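Local coordinates for DNA-dependent metalloprotease WSS1 homolog 2 (Schizosaccharomyces pombe, PDB 5JIG), which probably cleaves DNA-bound proteins as a DNA-dependent zinc metalloendopeptidase, helping to repair toxic DNA-protein crosslinks, at residues V11-Y14 with P15-R19; T31-K34 with K35-D38; G84-Y88 with K89-S93. All coordinates share one frame; numbering follows the deposited sequence. Where two conformers were deposited one is given.

Contact 1: residues V11-Y14 with P15-R19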
loop_
_atom_site.group_PDB
_atom_site.type_symbol
_atom_site.label_atom_id
_atom_site.label_comp_id
_atom_site.label_asym_id
_atom_site.label_seq_id
_atom_site.Cartn_x
_atom_site.Cartn_y
_atom_site.Cartn_z
ATOM N N VAL A 11 -0.899 -10.253 -8.440
ATOM C CA VAL A 11 0.268 -9.795 -9.173
ATOM C C VAL A 11 0.059 -10.072 -10.641
ATOM O O VAL A 11 -0.792 -10.867 -11.095
ATOM C CB VAL A 11 1.565 -10.462 -8.683
ATOM C CG1 VAL A 11 1.832 -10.038 -7.272
ATOM C CG2 VAL A 11 1.515 -11.978 -8.857
ATOM N N LEU A 12 0.858 -9.357 -11.447
ATOM C CA LEU A 12 0.797 -9.464 -12.897
ATOM C C LEU A 12 1.616 -10.608 -13.422
ATOM O O LEU A 12 2.497 -11.146 -12.795
ATOM C CB LEU A 12 1.201 -8.148 -13.463
ATOM C CG LEU A 12 0.222 -7.041 -12.980
ATOM C CD1 LEU A 12 0.617 -5.785 -13.577
ATOM C CD2 LEU A 12 -1.280 -7.271 -13.342
ATOM N N ASP A 13 1.326 -10.931 -14.692
ATOM C CA ASP A 13 1.990 -11.999 -15.397
ATOM C C ASP A 13 3.266 -11.526 -16.049
ATOM O O ASP A 13 3.343 -11.409 -17.282
ATOM C CB ASP A 13 1.050 -12.597 -16.395
ATOM C CG ASP A 13 1.556 -13.825 -17.053
ATOM O OD1 ASP A 13 1.045 -14.174 -18.189
ATOM O OD2 ASP A 13 2.430 -14.490 -16.428
ATOM N N TYR A 14 4.257 -11.235 -15.235
ATOM C CA TYR A 14 5.574 -10.812 -15.650
ATOM C C TYR A 14 6.599 -11.791 -15.018
ATOM O O TYR A 14 6.306 -12.508 -14.079
ATOM C CB TYR A 14 5.897 -9.377 -15.169
ATOM C CG TYR A 14 5.240 -8.313 -15.992
ATOM C CD1 TYR A 14 5.613 -8.098 -17.319
ATOM C CD2 TYR A 14 4.174 -7.556 -15.507
ATOM C CE1 TYR A 14 5.029 -7.198 -18.111
ATOM C CE2 TYR A 14 3.563 -6.639 -16.267
ATOM C CZ TYR A 14 3.946 -6.427 -17.568
ATOM O OH TYR A 14 3.324 -5.470 -18.329
ATOM N N PRO A 15 7.823 -11.830 -15.596
ATOM C CA PRO A 15 8.900 -12.609 -15.011
ATOM C C PRO A 15 9.077 -12.269 -13.518
ATOM O O PRO A 15 8.946 -11.095 -13.127
ATOM C CB PRO A 15 10.129 -12.184 -15.846
ATOM C CG PRO A 15 9.530 -11.826 -17.140
ATOM C CD PRO A 15 8.272 -11.089 -16.777
ATOM N N HIS A 16 9.380 -13.264 -12.713
ATOM C CA HIS A 16 9.590 -13.075 -11.271
ATOM C C HIS A 16 8.346 -12.579 -10.551
ATOM O O HIS A 16 8.435 -11.871 -9.548
ATOM C CB HIS A 16 10.765 -12.190 -10.981
ATOM C CG HIS A 16 11.939 -12.483 -11.870
ATOM N ND1 HIS A 16 12.190 -11.779 -13.015
ATOM C CD2 HIS A 16 12.858 -13.480 -11.852
ATOM C CE1 HIS A 16 13.238 -12.293 -13.639
ATOM N NE2 HIS A 16 13.657 -13.332 -12.956
ATOM N N LYS A 17 7.198 -13.014 -11.005
ATOM C CA LYS A 17 5.964 -12.638 -10.311
ATOM C C LYS A 17 5.964 -13.215 -8.896
ATOM O O LYS A 17 5.302 -12.668 -8.029
ATOM C CB LYS A 17 4.718 -13.037 -11.086
ATOM C CG LYS A 17 4.602 -14.501 -11.325
ATOM C CD LYS A 17 3.394 -14.817 -12.195
ATOM C CE LYS A 17 2.082 -14.712 -11.556
ATOM N NZ LYS A 17 1.012 -15.103 -12.507
ATOM N N ASP A 18 6.665 -14.333 -8.665
ATOM C CA ASP A 18 6.714 -14.829 -7.264
ATOM C C ASP A 18 7.389 -13.726 -6.242
ATOM O O ASP A 18 7.041 -13.528 -5.099
ATOM C CB ASP A 18 7.407 -16.176 -7.149
ATOM C CG ASP A 18 6.524 -17.371 -7.657
ATOM O OD1 ASP A 18 5.334 -17.196 -7.970
ATOM O OD2 ASP A 18 7.074 -18.488 -7.806
ATOM N N ARG A 19 8.341 -13.014 -6.806
ATOM C CA ARG A 19 9.011 -11.889 -6.128
ATOM C C ARG A 19 8.046 -10.704 -5.941
ATOM O O ARG A 19 7.984 -10.092 -4.876
ATOM C CB ARG A 19 10.231 -11.494 -6.881
ATOM C CG ARG A 19 11.049 -10.464 -6.229
ATOM C CD ARG A 19 12.365 -10.324 -7.020
ATOM N NE ARG A 19 13.020 -9.129 -6.648
ATOM C CZ ARG A 19 14.013 -8.524 -7.297
ATOM N NH1 ARG A 19 14.419 -7.376 -6.776
ATOM N NH2 ARG A 19 14.547 -9.003 -8.469
#
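Leu12 O is met by two groups: Tyr14 N gives it a weak hydrogen bond of 3.0 Å, and Lys17 CB packs 3.4 Å from Leu12 O. The weak bond closes an inverse gamma turn centred on Asp13, and a type II beta turn from Tyr14 to Lys17 follows at once, delivering the chain into helix 17-29 with His16 at the N-cap. His16 takes a positive phi (63°) at the third position of this turn, which brings Tyr14 O within 3.2 Å of Lys17 N. The His16 side chain turns to Tyr82: ND1 bonds to Tyr82 O and the two rings meet edge-to-face.

Lys17 folds back along the incoming loop. Its CG lies between the backbone N and the carbonyl carbon (chi1 60°), and a bend at chi3 (-74°) brings CE obliquely against Val11 CG2 at 3.9 Å. Lys17 NZ remains 4.2 Å from Asp13 OD2, beyond a salt bridge, though some attraction is likely. Tyr14 sends its hydroxyl to Asp51 OD2, while at the near end of the ring Pro15 CD sits at the edge, close to the ring plane, and 3.3 Å from Tyr14 CB.

Contact 2: residues T31-K34 with K35-D38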
loop_
_atom_site.group_PDB
_atom_site.type_symbol
_atom_site.label_atom_id
_atom_site.label_comp_id
_atom_site.label_asym_id
_atom_site.label_seq_id
_atom_site.Cartn_x
_atom_site.Cartn_y
_atom_site.Cartn_z
ATOM N N THR A 31 4.514 -4.207 9.952
ATOM C CA THR A 31 3.929 -3.859 11.216
ATOM C C THR A 31 3.375 -2.431 11.287
ATOM O O THR A 31 2.419 -2.164 12.008
ATOM C CB THR A 31 4.907 -4.161 12.348
ATOM O OG1 THR A 31 6.121 -3.498 12.066
ATOM C CG2 THR A 31 5.177 -5.606 12.504
ATOM N N GLY A 32 4.006 -1.531 10.560
ATOM C CA GLY A 32 3.529 -0.163 10.480
ATOM C C GLY A 32 2.256 -0.024 9.676
ATOM O O GLY A 32 1.334 0.694 10.067
ATOM N N ILE A 33 2.173 -0.707 8.551
ATOM C CA ILE A 33 0.937 -0.747 7.771
ATOM C C ILE A 33 -0.199 -1.362 8.571
ATOM O O ILE A 33 -1.311 -0.850 8.607
ATOM C CB ILE A 33 1.172 -1.485 6.426
ATOM C CG1 ILE A 33 2.164 -0.768 5.523
ATOM C CG2 ILE A 33 -0.147 -1.756 5.704
ATOM C CD1 ILE A 33 1.754 0.640 5.091
ATOM N N LYS A 34 0.084 -2.460 9.272
ATOM C CA LYS A 34 -0.952 -3.085 10.117
ATOM C C LYS A 34 -1.401 -2.120 11.198
ATOM O O LYS A 34 -2.612 -2.038 11.478
ATOM C CB LYS A 34 -0.436 -4.393 10.689
ATOM C CG LYS A 34 -0.250 -5.507 9.747
ATOM C CD LYS A 34 0.330 -6.748 10.367
ATOM C CE LYS A 34 -0.713 -7.618 10.849
ATOM N NZ LYS A 34 -0.243 -9.064 10.676
ATOM N N LYS A 35 -0.462 -1.380 11.810
ATOM C CA LYS A 35 -0.830 -0.445 12.857
ATOM C C LYS A 35 -1.801 0.590 12.383
ATOM O O LYS A 35 -2.773 0.872 13.061
ATOM C CB LYS A 35 0.470 0.222 13.410
ATOM C CG LYS A 35 0.276 1.083 14.602
ATOM C CD LYS A 35 0.268 0.284 15.845
ATOM C CE LYS A 35 0.242 1.164 17.087
ATOM N NZ LYS A 35 -0.720 0.733 18.079
ATOM N N ILE A 36 -1.540 1.188 11.204
ATOM C CA ILE A 36 -2.438 2.199 10.732
ATOM C C ILE A 36 -3.773 1.626 10.233
ATOM O O ILE A 36 -4.815 2.294 10.377
ATOM C CB ILE A 36 -1.804 3.155 9.710
ATOM C CG1 ILE A 36 -1.335 2.452 8.458
ATOM C CG2 ILE A 36 -0.709 3.941 10.397
ATOM C CD1 ILE A 36 -0.861 3.386 7.355
ATOM N N MET A 37 -3.766 0.450 9.620
ATOM C CA MET A 37 -5.043 -0.143 9.200
ATOM C C MET A 37 -5.909 -0.484 10.415
ATOM O O MET A 37 -7.127 -0.293 10.373
ATOM C CB MET A 37 -4.809 -1.281 8.269
ATOM C CG MET A 37 -4.165 -0.739 6.987
ATOM S SD MET A 37 -3.846 -2.027 5.709
ATOM C CE MET A 37 -5.528 -2.364 5.143
ATOM N N ASP A 38 -5.272 -0.945 11.496
ATOM C CA ASP A 38 -6.010 -1.191 12.738
ATOM C C ASP A 38 -6.489 0.140 13.314
ATOM O O ASP A 38 -7.667 0.263 13.693
ATOM C CB ASP A 38 -5.115 -1.927 13.730
ATOM C CG ASP A 38 -4.987 -3.377 13.421
ATOM O OD1 ASP A 38 -4.002 -3.980 13.870
ATOM O OD2 ASP A 38 -5.995 -3.996 12.942
#
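Lys34 O receives Asp38 N at 2.9 Å, the shortest of four i to i+4 bonds that make this piece of helix 31-40 a regular alpha-helix. One residue back, Met37 N reaches Ile33 O at 3.0 Å in a nearly straight bond, with 165° at the hydrogen. Ile36 N binds Gly32 O at 3.1 Å, and Lys35 N meets Thr31 O at 3.0 Å. The Lys35 N to Thr31 O bond, first along the chain, is the most bent, 148° at the hydrogen, and its donor stands above the carbonyl plane. Before it, Asp30 OD1 accepts from Ile33 N and, weakly, from Gly32 N, so the start of the helix is also held by a side chain.

The side chains divide the helix into a wet and a dry face. Thr31, Lys34 and Lys35 are on the wet one, with Lys35 touching Glu121 of helix 109-122; Asp38, at its border, sends OD2 to Ser2 OG. Ile33, Ile36 and Met37 are buried. Ile33 and Met37 run side by side in the same direction, with Ile33 CG2 against Met37 SD at 3.7 Å, and both also lie on Phe6 of strand 6-10. Ile33 and Ile36 together cover Ile96 on helix 88-100, which carries the metal-binding His97, with His101 just past its end, so this face packs helix 31-40 onto the helix of the metal site. Ile33 and Ile36 themselves approach only loosely, Ile33 CD1 to Ile36 CD1 being 4.4 Å. Ile36 has CG1 between its own backbone N and carbonyl carbon (chi1 61°), which turns this branch back toward the preceding turn; Ile36 CG1 comes to 3.3 Å from Ile33 O, an oxygen already bonded to Met37 N, and Met37 CG lies against that same Ile33 O, also at 3.3 Å.

Contact 3: residues G84-Y88 with K89-S93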
loop_
_atom_site.group_PDB
_atom_site.type_symbol
_atom_site.label_atom_id
_atom_site.label_comp_id
_atom_site.label_asym_id
_atom_site.label_seq_id
_atom_site.Cartn_x
_atom_site.Cartn_y
_atom_site.Cartn_z
ATOM N N GLY A 84 13.509 -5.601 -12.383
ATOM C CA GLY A 84 13.765 -4.375 -11.628
ATOM C C GLY A 84 12.558 -4.023 -10.763
ATOM O O GLY A 84 11.419 -3.969 -11.248
ATOM N N PHE A 85 12.820 -3.781 -9.482
ATOM C CA PHE A 85 11.805 -3.405 -8.510
ATOM C C PHE A 85 12.150 -2.110 -7.846
ATOM O O PHE A 85 13.313 -1.744 -7.665
ATOM C CB PHE A 85 11.587 -4.547 -7.473
ATOM C CG PHE A 85 10.867 -5.723 -8.040
ATOM C CD1 PHE A 85 11.545 -6.716 -8.733
ATOM C CD2 PHE A 85 9.491 -5.822 -7.926
ATOM C CE1 PHE A 85 10.834 -7.796 -9.265
ATOM C CE2 PHE A 85 8.802 -6.911 -8.455
ATOM C CZ PHE A 85 9.467 -7.868 -9.152
ATOM N N ARG A 86 11.078 -1.380 -7.526
ATOM C CA ARG A 86 11.217 -0.132 -6.717
ATOM C C ARG A 86 11.574 -0.374 -5.227
ATOM O O ARG A 86 11.231 -1.408 -4.683
ATOM C CB ARG A 86 9.883 0.623 -6.811
ATOM C CG ARG A 86 9.608 1.163 -8.173
ATOM C CD ARG A 86 8.217 1.762 -8.334
ATOM N NE ARG A 86 8.119 2.055 -9.761
ATOM C CZ ARG A 86 8.676 3.115 -10.330
ATOM N NH1 ARG A 86 9.210 4.075 -9.562
ATOM N NH2 ARG A 86 8.611 3.236 -11.640
ATOM N N ASP A 87 12.257 0.579 -4.645
ATOM C CA ASP A 87 12.700 0.416 -3.265
ATOM C C ASP A 87 11.510 0.399 -2.300
ATOM O O ASP A 87 10.492 1.108 -2.483
ATOM C CB ASP A 87 13.693 1.460 -2.858
ATOM C CG ASP A 87 13.159 2.773 -2.912
ATOM O OD1 ASP A 87 12.853 3.323 -1.839
ATOM O OD2 ASP A 87 13.021 3.304 -4.019
ATOM N N TYR A 88 11.654 -0.406 -1.261
ATOM C CA TYR A 88 10.587 -0.625 -0.320
ATOM C C TYR A 88 10.109 0.647 0.347
ATOM O O TYR A 88 8.886 0.848 0.519
ATOM C CB TYR A 88 10.982 -1.673 0.717
ATOM C CG TYR A 88 9.852 -2.076 1.605
ATOM C CD1 TYR A 88 8.881 -2.936 1.157
ATOM C CD2 TYR A 88 9.716 -1.558 2.880
ATOM C CE1 TYR A 88 7.800 -3.291 1.944
ATOM C CE2 TYR A 88 8.652 -1.921 3.707
ATOM C CZ TYR A 88 7.678 -2.794 3.213
ATOM O OH TYR A 88 6.604 -3.168 3.955
ATOM N N LYS A 89 11.034 1.486 0.797
ATOM C CA LYS A 89 10.617 2.670 1.502
ATOM C C LYS A 89 9.680 3.502 0.630
ATOM O O LYS A 89 8.678 4.068 1.134
ATOM C CB LYS A 89 11.829 3.474 1.936
ATOM C CG LYS A 89 11.641 4.736 2.632
ATOM C CD LYS A 89 12.899 5.274 3.249
ATOM C CE LYS A 89 13.892 4.201 3.590
ATOM N NZ LYS A 89 13.414 3.260 4.614
ATOM N N THR A 90 10.024 3.654 -0.641
ATOM C CA THR A 90 9.227 4.449 -1.517
ATOM C C THR A 90 7.846 3.847 -1.750
ATOM O O THR A 90 6.833 4.553 -1.719
ATOM C CB THR A 90 9.994 4.670 -2.845
ATOM O OG1 THR A 90 11.289 5.270 -2.528
ATOM C CG2 THR A 90 9.275 5.526 -3.823
ATOM N N VAL A 91 7.808 2.542 -1.987
ATOM C CA VAL A 91 6.510 1.880 -2.204
ATOM C C VAL A 91 5.652 1.881 -0.973
ATOM O O VAL A 91 4.434 2.124 -1.057
ATOM C CB VAL A 91 6.735 0.468 -2.787
ATOM C CG1 VAL A 91 5.399 -0.290 -2.876
ATOM C CG2 VAL A 91 7.391 0.565 -4.166
ATOM N N LYS A 92 6.234 1.650 0.198
ATOM C CA LYS A 92 5.466 1.743 1.437
ATOM C C LYS A 92 4.825 3.119 1.583
ATOM O O LYS A 92 3.670 3.228 1.993
ATOM C CB LYS A 92 6.348 1.377 2.633
ATOM C CG LYS A 92 5.648 1.546 3.974
ATOM C CD LYS A 92 6.471 1.069 5.132
ATOM C CE LYS A 92 5.875 1.434 6.456
ATOM N NZ LYS A 92 6.520 0.803 7.606
ATOM N N SER A 93 5.574 4.163 1.296
ATOM C CA SER A 93 5.020 5.500 1.396
ATOM C C SER A 93 3.927 5.744 0.369
ATOM O O SER A 93 2.920 6.389 0.680
ATOM C CB SER A 93 6.138 6.538 1.235
ATOM O OG SER A 93 5.621 7.842 1.406
#
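Between Asp87 and Val91 the chain changes from an extended approach to a helix: residues up to Asp87 keep a beta-like backbone, Tyr88 turns helical, and Val91 N binds Asp87 O at 3.1 Å. The next bond, from Lys92 N to Tyr88 O, is shorter at 2.8 Å. Asp87 is the N-cap. Its CG lies between the backbone N and the carbonyl carbon (chi1 62°), which swings the carboxylate over the first turn, where Asp87 OD1 accepts twice from one residue. Thr90 OG1 comes to Asp87 OD1 on the syn side at 2.6 Å, close to the carboxylate plane, whereas Thr90 N approaches Asp87 OD1 at 3.1 Å from well above it. Helix 88-100, begun here, leads into the HExxH motif of the metalloprotease, whose His97 and His101 bind nickel in this crystal.

Flanking the cap, Arg86 CB rests on Val91 CG2 at 3.6 Å, and Val91 in turn packs on Leu75 and Tyr23. Lys92 crosses the Tyr88 ring, its CB over one face, with Lys92 CD 4.0 Å from Tyr88 CE2. Both polar ends then converge on Asp30, Tyr88 OH bonding to OD2 and Lys92 NZ forming a salt bridge with OD1.

The three contacts come in series along one WLM protease domain, each serving a different helix: contact 1 opens helix 17-29, contact 2 lies on helix 31-40 and contact 3 opens helix 88-100. Contacts 1 and 2 sit on opposite sides of the chain's centre, their own centres about 25 Å apart. Contact 3 touches both. Its centre is about 16 Å from that of contact 1, which it meets through Phe85 CD1 and Arg19 CZ at 3.4 Å, and about 17 Å from that of contact 2, where Lys92 CG lies 4.2 Å from Ile33 CD1. The loop and first turns leading to the metal-binding motif are thus packed against two earlier helices, 17-29 through Phe85 and 31-40 through Lys92.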